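Local coordinates for protein cytochrome P450 268A2 Cyp268A2 (Mycobacterium marinum, PDB 6BLD) that belongs to the cytochrome P450 family, carrying a haem in its core and binding (3E,5E)-6,10-dimethylundeca-3,5,9-trien-2-one in the pocket beside it, at residues Thr65-Ile70 with Tyr336-Asp342; Asn136-Ile140 with Glu160-Arg164; Phe153-Lys159 with Arg266-Ser270; Ala305-Phe311 with Gly406-His410. All coordinates share one frame. Residues are numbered along the deposited sequence.

Contact 1. Residues Thr65-Ile70 with Tyr336-Asp342; sequences TRRADI and YASGNWD
Thr65-Arg66 leads into helix 67-75 with Arg66 as N-cap (phi/psi -87/146), and Ile70 N closes the first turn on Arg66 O at 3.0 Å. Facing it, the short helix at 336-339, with Asn340 N bonded to Tyr336 O at 2.9 Å, runs into a type I turn from Gly339 to Asp342. Thr65 CA lies 5.3 Å from Ser338 CA, and Arg67 CA 4.0 Å from Gly339 CA. Asp342 (chi1 t) serves the new helix: its OD2 accepts from Arg67 N at 2.8 Å (163°) and from a water, 2.8 Å away, that takes the hydrogen of Ala68 N, also at 2.8 Å; its OD1 accepts from Asp344 N. Ser338 OG (chi1 t) donates to Thr65 O at 2.7 Å and meets Arg37 NH1. Other polar ends bond outside the segments: Thr65 OG1 to Pro41 O, Arg66 NE to Arg37 O, Arg67 NE to Pro360 O. Ile70 (m, t) packs CD1 on Gly339 CA at 4.0 Å and CG2 on Tyr336 CE2 at 3.9 Å; a beta carbon on Gly339 would clash with that CD1. Strands 61-64 and 331-335, parallel neighbours, each lead into one of these helices, as with helices B and K' of the P450 fold.

Contact 2. Residues Asn136-Ile140 with Glu160-Arg164; sequences NAKGI and ELPIR
Two helical segments, Asn136-Ile140 and Glu160-Arg164, cross at 142° between their N-to-C directions, roughly antiparallel, with axes 9.9 Å apart. Ala137 CA is 6.3 Å from Leu161 CA and Ile140 CA 7.0 Å from Glu160 CA. Asn136 (chi1 m) sets CB 3.8 Å from Leu161 CD1, while its OD1 lies 3.6 Å from Arg164 CD, near the edge of the guanidinium and without a hydrogen bond across; its ND2 is bonded to Asp168 OD2. One residue on, Ala137 lets the helices close in, with N 3.9 Å from Leu161 CD1 and CB 4.3 Å from Leu161 CD2, Leu161 being t, p. This is the packing of helices D and E of the P450 fold, two members of its central helix bundle; helix 375-392 covers the Ala137 and Leu161 side, and Pro162 lies on helix 247-278. Ile140 (m, t) fills the other end: CD1 is 3.7 Å from Glu160 CB, 3.5 Å from Leu161 N and 4.0 Å from Leu161 CB, and CG1 lies 3.8 Å from Arg164 CZ, over one face of the guanidinium. That extended arginine (m, t, t) forms a long salt bridge with its own helix, Arg164 NE to Glu160 OE1 at 3.6 Å.

Contact 3. Residues Phe153-Lys159 with Arg266-Ser270; sequences FVEHCAK and RQTIS
This is a buried helix-on-helix packing contact, held by van der Waals contacts of apolar side chains and of the long Arg266 side chain, where helix 153-158, at the start of the E-helix region, crosses the long central helix of the P450 fold, 247-278. The axes approach to 9.9 Å at 111°, and Ala158 CA comes within 4.9 Å of Arg266 CA. Helix 153-158 widens into a pi-type turn: Ala158 N bonds Phe153 O, and Lys159 N bonds Val154 O, both at 3.0 Å. Ala158 sits tightest, CB 3.2 Å from Ser270 OG and 4.0 Å from Ile269 CG2; its carbonyl receives a CA-H...O contact, Arg266 CA to Ala158 O at 3.4 Å. Phe153 (t) brings CE2 to 3.7 Å from Ile269 CG2. The extended Arg266 (t, t, t) puts NH2 3.5 Å from Val154 CG1, while Lys159 CB lies over its guanidinium, 3.6 Å from Arg266 NH1. Lys159 NZ pairs with Glu155 OE2 at a very short 2.4 Å and with Glu178. Phe153 and Ser270 also touch strand 411-418, and Phe153, Cys157 and Ile269 rest on helix 375-392.

Contact 4. Residues Ala305-Phe311 with Gly406-His410; sequences ATPVMTF and GNFVH. With HEM (protoporphyrin IX containing Fe), chain B; DXJ ((3E,5E)-6,10-dimethylundeca-3,5,9-trien-2-one), chain C.
The turn between strands 402-404 and 411-418 meets the segment linking helix 290-305 (helix K) to strand 310-315, forming one wall of the haem and ligand pocket. Thr306 leaves the helix with positive phi (42/65). Beyond it Val308 and Val409 make a single antiparallel bridge, a non-hydrogen-bonded pair with CA atoms 4.8 Å apart, flanked by His410 N to Pro307 O and Met309 N to Phe408 O, each 2.8 Å. His410 (t) reaches back so that ND1 donates to Ala305 O at 3.0 Å, 175°, and Thr310 OG1 (p) donates to Asn407 O at 2.6 Å. Met309 (m, t, m) lies along the turn, CE 3.4 Å from Gly406 O and CG 3.7 Å from His410 CB. On the pocket side Phe408 (t) points its edge at the face of Phe311, offset, with centroids 5.3 Å apart and planes at 62°. Phe311 CZ is 3.8 Å from C01 of (3E,5E)-6,10-dimethylundeca-3,5,9-trien-2-one and Phe408 CZ 3.9 Å from its C04; Pro307 CG is 3.4 Å from haem CBC and Val308 CG2 3.7 Å from haem CHD. Backbone carbonyls thus fix the turn through four hydrogen bonds, leaving carbon surfaces to line the ligand and porphyrin.

From the N terminus, 65-70 opens contact 1, whose partner 336-342 comes only after contacts 2 and 3 have opened and closed within that span. These two cross: 153-159 opens contact 3 before 160-164 closes contact 2, and 266-270 then closes contact 3. They adjoin through Ile140 on Cys157 and Pro162 on Arg266, tying helices 123-147, 153-158, 160-170 and 247-278 together. Contact 4 opens at 305-311, before contact 1 closes, and ends at 406-410, so contacts 1 and 4 cross; Tyr336 N to Met309 O, 2.9 Å, joins them. Thr268 against Pro307 and Gln267 against Val409 link contact 3 to contact 4, connecting the helical core to the beta region beside the haem.

Contact 1. Residues Thr65-Ile70 with Tyr336-Asp342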
# COMPACT_ATOMS: atom_id res chain seq x y z
N THR A 65 -3.80 -15.94 7.87
CA THR A 65 -2.35 -15.86 7.85
C THR A 65 -1.69 -16.61 6.70
O THR A 65 -0.56 -16.27 6.34
CB THR A 65 -1.78 -16.39 9.18
OG1 THR A 65 -2.26 -17.71 9.40
CG2 THR A 65 -2.20 -15.49 10.33
N ARG A 66 -2.35 -17.62 6.14
CA ARG A 66 -1.76 -18.40 5.06
C ARG A 66 -2.03 -17.75 3.71
O ARG A 66 -3.08 -17.14 3.49
CB ARG A 66 -2.31 -19.83 5.07
CG ARG A 66 -1.69 -20.71 6.15
CD ARG A 66 -2.18 -22.15 6.04
NE ARG A 66 -1.63 -22.99 7.10
CZ ARG A 66 -2.04 -24.22 7.37
NH1 ARG A 66 -3.02 -24.77 6.66
NH2 ARG A 66 -1.47 -24.92 8.35
N ARG A 67 -1.06 -17.89 2.80
CA ARG A 67 -1.17 -17.25 1.49
C ARG A 67 -2.37 -17.78 0.71
O ARG A 67 -3.11 -17.00 0.11
CB ARG A 67 0.12 -17.44 0.70
CG ARG A 67 0.12 -16.75 -0.65
CD ARG A 67 0.60 -17.68 -1.76
NE ARG A 67 0.16 -17.22 -3.07
CZ ARG A 67 -0.73 -17.86 -3.83
NH1 ARG A 67 -1.29 -18.98 -3.39
NH2 ARG A 67 -1.07 -17.37 -5.01
N ALA A 68 -2.56 -19.10 0.70
CA ALA A 68 -3.67 -19.68 -0.04
C ALA A 68 -5.02 -19.17 0.47
O ALA A 68 -5.93 -18.89 -0.31
CB ALA A 68 -3.62 -21.21 0.02
N ASP A 69 -5.15 -19.03 1.79
CA ASP A 69 -6.41 -18.53 2.35
C ASP A 69 -6.60 -17.05 2.06
O ASP A 69 -7.73 -16.60 1.87
CB ASP A 69 -6.45 -18.79 3.86
CG ASP A 69 -6.58 -20.27 4.19
OD1 ASP A 69 -7.20 -21.00 3.40
OD2 ASP A 69 -6.07 -20.68 5.25
N ILE A 70 -5.50 -16.29 2.01
CA ILE A 70 -5.58 -14.88 1.64
C ILE A 70 -6.08 -14.73 0.21
O ILE A 70 -6.90 -13.86 -0.10
CB ILE A 70 -4.22 -14.19 1.86
CG1 ILE A 70 -3.95 -13.99 3.35
CG2 ILE A 70 -4.14 -12.87 1.10
CD1 ILE A 70 -2.59 -13.44 3.66
N TYR A 336 -0.97 -9.77 4.82
CA TYR A 336 -0.15 -10.01 3.64
C TYR A 336 1.30 -10.33 3.99
O TYR A 336 1.95 -11.11 3.28
CB TYR A 336 -0.20 -8.79 2.71
CG TYR A 336 -1.60 -8.42 2.26
CD1 TYR A 336 -2.12 -7.16 2.51
CD2 TYR A 336 -2.39 -9.33 1.57
CE1 TYR A 336 -3.39 -6.82 2.09
CE2 TYR A 336 -3.66 -9.00 1.14
CZ TYR A 336 -4.16 -7.75 1.40
OH TYR A 336 -5.42 -7.42 0.98
N ALA A 337 1.83 -9.73 5.07
CA ALA A 337 3.19 -10.05 5.49
C ALA A 337 3.31 -11.50 5.94
O ALA A 337 4.35 -12.13 5.73
CB ALA A 337 3.64 -9.11 6.60
N SER A 338 2.26 -12.04 6.56
CA SER A 338 2.26 -13.46 6.91
C SER A 338 2.15 -14.33 5.67
O SER A 338 2.85 -15.35 5.55
CB SER A 338 1.13 -13.76 7.88
OG SER A 338 1.05 -15.15 8.15
N GLY A 339 1.29 -13.94 4.73
CA GLY A 339 1.15 -14.71 3.50
C GLY A 339 2.41 -14.71 2.65
O GLY A 339 2.69 -15.70 1.96
N ASN A 340 3.18 -13.63 2.69
CA ASN A 340 4.41 -13.56 1.92
C ASN A 340 5.58 -14.24 2.61
O ASN A 340 6.64 -14.40 2.00
CB ASN A 340 4.76 -12.10 1.61
CG ASN A 340 3.93 -11.53 0.48
OD1 ASN A 340 3.37 -12.28 -0.32
ND2 ASN A 340 3.84 -10.21 0.41
N TRP A 341 5.42 -14.64 3.87
CA TRP A 341 6.40 -15.46 4.57
C TRP A 341 5.90 -16.89 4.77
O TRP A 341 6.47 -17.64 5.59
CB TRP A 341 6.77 -14.83 5.92
CG TRP A 341 8.07 -14.08 5.88
CD1 TRP A 341 9.24 -14.43 6.49
CD2 TRP A 341 8.33 -12.85 5.19
NE1 TRP A 341 10.21 -13.49 6.23
CE2 TRP A 341 9.67 -12.51 5.43
CE3 TRP A 341 7.55 -12.00 4.40
CZ2 TRP A 341 10.26 -11.36 4.91
CZ3 TRP A 341 8.13 -10.85 3.88
CH2 TRP A 341 9.48 -10.55 4.14
N ASP A 342 4.86 -17.28 4.04
CA ASP A 342 4.25 -18.60 4.19
C ASP A 342 5.21 -19.67 3.68
O ASP A 342 5.50 -19.73 2.48
CB ASP A 342 2.92 -18.64 3.44
CG ASP A 342 2.04 -19.80 3.87
OD1 ASP A 342 2.55 -20.71 4.56
OD2 ASP A 342 0.84 -19.79 3.53
O HOH W 1 -0.65 -21.05 1.49

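Contact 2. Residues Asn136-Ile140 with Glu160-Arg164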
# COMPACT_ATOMS: atom_id res chain seq x y z
N ASN A 136 12.42 11.09 -14.73
CA ASN A 136 12.29 11.54 -13.35
C ASN A 136 13.23 10.78 -12.43
O ASN A 136 13.84 11.36 -11.53
CB ASN A 136 10.84 11.40 -12.89
CG ASN A 136 9.98 12.59 -13.28
OD1 ASN A 136 10.48 13.71 -13.41
ND2 ASN A 136 8.69 12.35 -13.48
N ALA A 137 13.36 9.46 -12.65
CA ALA A 137 14.25 8.66 -11.81
C ALA A 137 15.70 9.10 -11.95
O ALA A 137 16.44 9.16 -10.97
CB ALA A 137 14.11 7.18 -12.16
N LYS A 138 16.12 9.43 -13.17
CA LYS A 138 17.50 9.87 -13.39
C LYS A 138 17.78 11.19 -12.67
O LYS A 138 18.83 11.33 -12.03
CB LYS A 138 17.76 10.01 -14.88
CG LYS A 138 19.14 9.62 -15.33
CD LYS A 138 19.18 9.42 -16.83
CE LYS A 138 19.77 8.05 -17.11
NZ LYS A 138 21.17 8.02 -16.55
N GLY A 139 16.88 12.16 -12.79
CA GLY A 139 17.09 13.43 -12.13
C GLY A 139 17.01 13.35 -10.62
O GLY A 139 17.70 14.09 -9.92
N ILE A 140 16.18 12.44 -10.10
CA ILE A 140 16.06 12.29 -8.65
C ILE A 140 17.35 11.72 -8.07
O ILE A 140 17.88 12.23 -7.07
CB ILE A 140 14.84 11.42 -8.30
CG1 ILE A 140 13.56 12.24 -8.41
CG2 ILE A 140 14.98 10.84 -6.90
CD1 ILE A 140 12.32 11.42 -8.68
N GLU A 160 10.22 10.83 -3.75
CA GLU A 160 10.22 11.77 -4.87
C GLU A 160 9.62 11.16 -6.14
O GLU A 160 8.79 11.79 -6.80
CB GLU A 160 11.64 12.26 -5.14
CG GLU A 160 12.00 13.53 -4.39
CD GLU A 160 10.88 14.56 -4.41
OE1 GLU A 160 10.45 14.95 -5.52
OE2 GLU A 160 10.44 14.98 -3.32
N LEU A 161 10.03 9.95 -6.49
CA LEU A 161 9.55 9.34 -7.73
C LEU A 161 8.05 9.04 -7.69
O LEU A 161 7.36 9.29 -8.69
CB LEU A 161 10.33 8.06 -8.05
CG LEU A 161 9.98 7.45 -9.41
CD1 LEU A 161 10.23 8.47 -10.52
CD2 LEU A 161 10.76 6.18 -9.67
N PRO A 162 7.49 8.51 -6.59
CA PRO A 162 6.03 8.29 -6.58
C PRO A 162 5.22 9.56 -6.78
O PRO A 162 4.25 9.54 -7.55
CB PRO A 162 5.79 7.68 -5.19
CG PRO A 162 7.06 6.99 -4.88
CD PRO A 162 8.13 7.89 -5.42
N ILE A 163 5.58 10.67 -6.12
CA ILE A 163 4.77 11.87 -6.23
C ILE A 163 4.93 12.51 -7.61
O ILE A 163 3.97 13.05 -8.17
CB ILE A 163 5.10 12.86 -5.10
CG1 ILE A 163 4.15 14.06 -5.14
CG2 ILE A 163 6.54 13.33 -5.17
CD1 ILE A 163 2.69 13.70 -4.94
N ARG A 164 6.13 12.44 -8.18
CA ARG A 164 6.33 12.97 -9.53
C ARG A 164 5.55 12.16 -10.55
O ARG A 164 4.90 12.73 -11.43
CB ARG A 164 7.82 12.98 -9.87
CG ARG A 164 8.61 14.07 -9.17
CD ARG A 164 9.86 14.42 -9.95
NE ARG A 164 10.86 15.08 -9.11
CZ ARG A 164 12.03 15.51 -9.56
NH1 ARG A 164 12.35 15.36 -10.83
NH2 ARG A 164 12.88 16.10 -8.73

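Contact 3. Residues Phe153-Lys159 with Arg266-Ser270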
# COMPACT_ATOMS: atom_id res chain seq x y z
N PHE A 153 17.54 8.97 2.85
CA PHE A 153 17.14 8.37 1.58
C PHE A 153 15.64 8.49 1.34
O PHE A 153 15.20 8.53 0.18
CB PHE A 153 17.56 6.90 1.54
CG PHE A 153 17.21 6.19 0.27
CD1 PHE A 153 17.92 6.43 -0.90
CD2 PHE A 153 16.17 5.27 0.23
CE1 PHE A 153 17.60 5.77 -2.07
CE2 PHE A 153 15.84 4.61 -0.94
CZ PHE A 153 16.56 4.87 -2.09
N VAL A 154 14.84 8.55 2.40
CA VAL A 154 13.39 8.61 2.24
C VAL A 154 12.97 9.94 1.64
O VAL A 154 12.22 9.99 0.66
CB VAL A 154 12.69 8.36 3.59
CG1 VAL A 154 11.19 8.55 3.45
CG2 VAL A 154 13.01 6.97 4.11
N GLU A 155 13.46 11.05 2.20
CA GLU A 155 13.03 12.37 1.75
C GLU A 155 13.67 12.76 0.42
O GLU A 155 13.04 13.46 -0.38
CB GLU A 155 13.34 13.42 2.81
CG GLU A 155 12.46 14.66 2.74
CD GLU A 155 11.05 14.40 3.23
OE1 GLU A 155 10.82 13.35 3.87
OE2 GLU A 155 10.17 15.25 2.98
N HIS A 156 14.90 12.32 0.17
CA HIS A 156 15.64 12.74 -1.01
C HIS A 156 15.51 11.77 -2.19
O HIS A 156 16.11 12.02 -3.23
CB HIS A 156 17.12 12.92 -0.66
CG HIS A 156 17.40 14.17 0.12
ND1 HIS A 156 16.85 14.40 1.36
CD2 HIS A 156 18.17 15.25 -0.17
CE1 HIS A 156 17.27 15.57 1.81
NE2 HIS A 156 18.07 16.11 0.90
N CYS A 157 14.74 10.69 -2.04
CA CYS A 157 14.64 9.72 -3.13
C CYS A 157 13.35 8.91 -3.07
O CYS A 157 12.57 8.91 -4.03
CB CYS A 157 15.84 8.78 -3.12
SG CYS A 157 15.86 7.58 -4.47
N ALA A 158 13.12 8.22 -1.95
CA ALA A 158 12.03 7.25 -1.88
C ALA A 158 10.67 7.92 -2.11
O ALA A 158 9.79 7.33 -2.74
CB ALA A 158 12.05 6.53 -0.54
N LYS A 159 10.49 9.14 -1.60
CA LYS A 159 9.22 9.83 -1.74
C LYS A 159 9.11 10.64 -3.03
O LYS A 159 8.01 11.07 -3.37
CB LYS A 159 8.99 10.76 -0.54
CG LYS A 159 9.87 12.00 -0.56
CD LYS A 159 9.20 13.17 0.16
CE LYS A 159 9.91 14.48 -0.16
NZ LYS A 159 9.43 15.60 0.69
N ARG A 266 6.73 4.33 -2.22
CA ARG A 266 7.75 5.00 -1.42
C ARG A 266 8.35 4.06 -0.39
O ARG A 266 9.57 4.05 -0.19
CB ARG A 266 7.14 6.24 -0.74
CG ARG A 266 7.80 6.66 0.56
CD ARG A 266 7.00 7.81 1.18
NE ARG A 266 7.62 8.34 2.38
CZ ARG A 266 7.41 9.57 2.84
NH1 ARG A 266 6.60 10.40 2.19
NH2 ARG A 266 8.02 9.99 3.95
N GLN A 267 7.52 3.23 0.26
CA GLN A 267 8.06 2.30 1.25
C GLN A 267 8.81 1.16 0.57
O GLN A 267 9.84 0.70 1.09
CB GLN A 267 6.93 1.75 2.13
CG GLN A 267 6.12 2.81 2.87
CD GLN A 267 6.97 3.90 3.50
OE1 GLN A 267 8.05 3.64 4.04
NE2 GLN A 267 6.49 5.14 3.43
N THR A 268 8.32 0.69 -0.58
CA THR A 268 9.01 -0.39 -1.28
C THR A 268 10.41 0.04 -1.73
O THR A 268 11.34 -0.78 -1.74
CB THR A 268 8.18 -0.85 -2.48
OG1 THR A 268 6.86 -1.19 -2.05
CG2 THR A 268 8.81 -2.07 -3.14
N ILE A 269 10.58 1.31 -2.09
CA ILE A 269 11.90 1.80 -2.48
C ILE A 269 12.83 1.82 -1.28
O ILE A 269 14.00 1.41 -1.37
CB ILE A 269 11.78 3.19 -3.14
CG1 ILE A 269 11.07 3.08 -4.49
CG2 ILE A 269 13.16 3.82 -3.31
CD1 ILE A 269 10.54 4.40 -5.02
N SER A 270 12.34 2.29 -0.13
CA SER A 270 13.17 2.31 1.08
C SER A 270 13.51 0.89 1.53
O SER A 270 14.67 0.59 1.85
CB SER A 270 12.46 3.07 2.19
OG SER A 270 12.30 4.44 1.85

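Contact 4. Residues Ala305-Phe311 with Gly406-His410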
# COMPACT_ATOMS: atom_id res chain seq x y z
N ALA A 305 9.13 -6.14 0.77
CA ALA A 305 8.61 -4.95 1.44
C ALA A 305 7.23 -5.22 2.04
O ALA A 305 7.00 -4.95 3.22
CB ALA A 305 8.55 -3.78 0.46
N THR A 306 6.32 -5.77 1.23
CA THR A 306 4.90 -5.89 1.57
C THR A 306 4.44 -4.60 2.24
O THR A 306 4.09 -4.60 3.43
CB THR A 306 4.66 -7.11 2.46
OG1 THR A 306 5.32 -8.25 1.90
CG2 THR A 306 3.17 -7.42 2.56
N PRO A 307 4.43 -3.47 1.52
CA PRO A 307 4.10 -2.19 2.17
C PRO A 307 2.69 -2.15 2.72
O PRO A 307 2.45 -1.45 3.71
CB PRO A 307 4.31 -1.17 1.05
CG PRO A 307 4.12 -1.93 -0.20
CD PRO A 307 4.65 -3.31 0.07
N VAL A 308 1.75 -2.85 2.10
CA VAL A 308 0.41 -3.00 2.65
C VAL A 308 0.39 -4.29 3.46
O VAL A 308 0.47 -5.39 2.91
CB VAL A 308 -0.65 -3.02 1.55
CG1 VAL A 308 -2.05 -3.05 2.16
CG2 VAL A 308 -0.50 -1.81 0.64
N MET A 309 0.30 -4.15 4.79
CA MET A 309 0.32 -5.31 5.67
C MET A 309 -1.06 -5.92 5.87
O MET A 309 -1.18 -7.15 5.98
CB MET A 309 0.90 -4.93 7.03
CG MET A 309 2.36 -4.50 6.99
SD MET A 309 3.02 -4.23 8.63
CE MET A 309 1.93 -2.94 9.24
N THR A 310 -2.11 -5.10 5.93
CA THR A 310 -3.44 -5.60 6.25
C THR A 310 -4.49 -4.98 5.35
O THR A 310 -4.41 -3.80 4.98
CB THR A 310 -3.82 -5.32 7.71
OG1 THR A 310 -3.76 -3.91 7.96
CG2 THR A 310 -2.88 -6.04 8.67
N PHE A 311 -5.48 -5.79 4.99
CA PHE A 311 -6.74 -5.35 4.43
C PHE A 311 -7.80 -6.34 4.90
O PHE A 311 -7.51 -7.52 5.07
CB PHE A 311 -6.72 -5.27 2.90
CG PHE A 311 -6.41 -3.90 2.36
CD1 PHE A 311 -6.95 -2.77 2.94
CD2 PHE A 311 -5.57 -3.75 1.27
CE1 PHE A 311 -6.66 -1.50 2.45
CE2 PHE A 311 -5.28 -2.49 0.76
CZ PHE A 311 -5.82 -1.37 1.36
N GLY A 406 2.54 0.83 13.45
CA GLY A 406 1.21 0.82 12.88
C GLY A 406 0.83 -0.56 12.40
O GLY A 406 1.66 -1.47 12.32
N ASN A 407 -0.45 -0.69 12.06
CA ASN A 407 -1.03 -1.97 11.67
C ASN A 407 -1.51 -1.99 10.23
O ASN A 407 -2.20 -2.93 9.83
CB ASN A 407 -2.19 -2.34 12.61
CG ASN A 407 -3.24 -1.24 12.70
OD1 ASN A 407 -3.74 -0.75 11.68
ND2 ASN A 407 -3.60 -0.87 13.92
N PHE A 408 -1.17 -0.97 9.43
CA PHE A 408 -1.65 -0.89 8.05
C PHE A 408 -0.50 -0.93 7.06
O PHE A 408 -0.48 -1.81 6.19
CB PHE A 408 -2.48 0.38 7.86
CG PHE A 408 -3.10 0.52 6.49
CD1 PHE A 408 -3.46 -0.61 5.76
CD2 PHE A 408 -3.31 1.77 5.94
CE1 PHE A 408 -4.02 -0.49 4.50
CE2 PHE A 408 -3.88 1.90 4.68
CZ PHE A 408 -4.23 0.77 3.96
N VAL A 409 0.46 -0.01 7.15
CA VAL A 409 1.54 0.11 6.17
C VAL A 409 2.86 -0.19 6.86
O VAL A 409 3.14 0.33 7.94
CB VAL A 409 1.55 1.51 5.53
CG1 VAL A 409 2.82 1.71 4.71
CG2 VAL A 409 0.32 1.70 4.65
N HIS A 410 3.67 -1.03 6.22
CA HIS A 410 5.04 -1.32 6.64
C HIS A 410 5.93 -0.20 6.12
O HIS A 410 6.39 -0.23 4.97
CB HIS A 410 5.49 -2.68 6.13
CG HIS A 410 6.81 -3.15 6.66
ND1 HIS A 410 7.67 -3.94 5.93
CD2 HIS A 410 7.41 -2.94 7.86
CE1 HIS A 410 8.74 -4.19 6.66
NE2 HIS A 410 8.61 -3.60 7.83
CHA HEM B . -5.29 -1.55 -4.54
CHB HEM B . -3.53 2.39 -6.77
CHC HEM B . 1.00 0.83 -5.95
CHD HEM B . -0.81 -2.59 -3.01
C1A HEM B . -5.21 -0.35 -5.22
C2A HEM B . -6.33 0.45 -5.69
C3A HEM B . -5.85 1.53 -6.30
C4A HEM B . -4.40 1.46 -6.25
CMA HEM B . -6.68 2.65 -6.95
CAA HEM B . -7.82 0.10 -5.51
CBA HEM B . -8.23 -0.88 -6.61
CGA HEM B . -9.62 -1.39 -6.36
O1A HEM B . -10.25 -1.91 -7.32
O2A HEM B . -10.12 -1.27 -5.21
C1B HEM B . -2.15 2.28 -6.80
C2B HEM B . -1.26 3.14 -7.54
C3B HEM B . -0.01 2.73 -7.33
C4B HEM B . -0.06 1.58 -6.44
CMB HEM B . -1.67 4.34 -8.42
CAB HEM B . 1.21 3.43 -7.97
CBB HEM B . 2.46 2.96 -7.86
C1C HEM B . 0.91 -0.24 -5.08
C2C HEM B . 2.01 -1.04 -4.58
C3C HEM B . 1.50 -1.98 -3.76
C4C HEM B . 0.06 -1.81 -3.73
CMC HEM B . 3.49 -0.79 -4.95
CAC HEM B . 2.20 -3.11 -2.96
CBC HEM B . 3.48 -3.46 -3.14
C1D HEM B . -2.18 -2.63 -3.17
C2D HEM B . -3.10 -3.54 -2.52
C3D HEM B . -4.33 -3.26 -2.94
C4D HEM B . -4.25 -2.15 -3.87
CMD HEM B . -2.69 -4.65 -1.52
CAD HEM B . -5.63 -3.98 -2.51
CBD HEM B . -5.75 -5.29 -3.28
CGD HEM B . -6.97 -6.06 -2.86
O1D HEM B . -7.18 -7.19 -3.37
O2D HEM B . -7.75 -5.55 -2.01
NA HEM B . -4.05 0.30 -5.59
NB HEM B . -1.39 1.34 -6.15
NC HEM B . -0.26 -0.74 -4.54
ND HEM B . -2.91 -1.80 -3.99
FE HEM B . -2.14 -0.38 -5.25
C10 DXJ C . -6.81 6.14 4.06
C13 DXJ C . -7.06 7.63 7.58
C01 DXJ C . -3.66 0.22 -1.27
C02 DXJ C . -3.76 1.43 -0.34
C03 DXJ C . -4.86 2.14 -0.31
C04 DXJ C . -2.57 1.80 0.55
C05 DXJ C . -4.99 3.35 0.62
C06 DXJ C . -6.29 3.34 1.41
C07 DXJ C . -6.60 4.68 2.07
C08 DXJ C . -6.51 4.81 3.38
C09 DXJ C . -7.02 5.87 1.22
C11 DXJ C . -6.96 6.19 5.37
C12 DXJ C . -7.27 7.51 6.07
O14 DXJ C . -7.66 8.44 5.44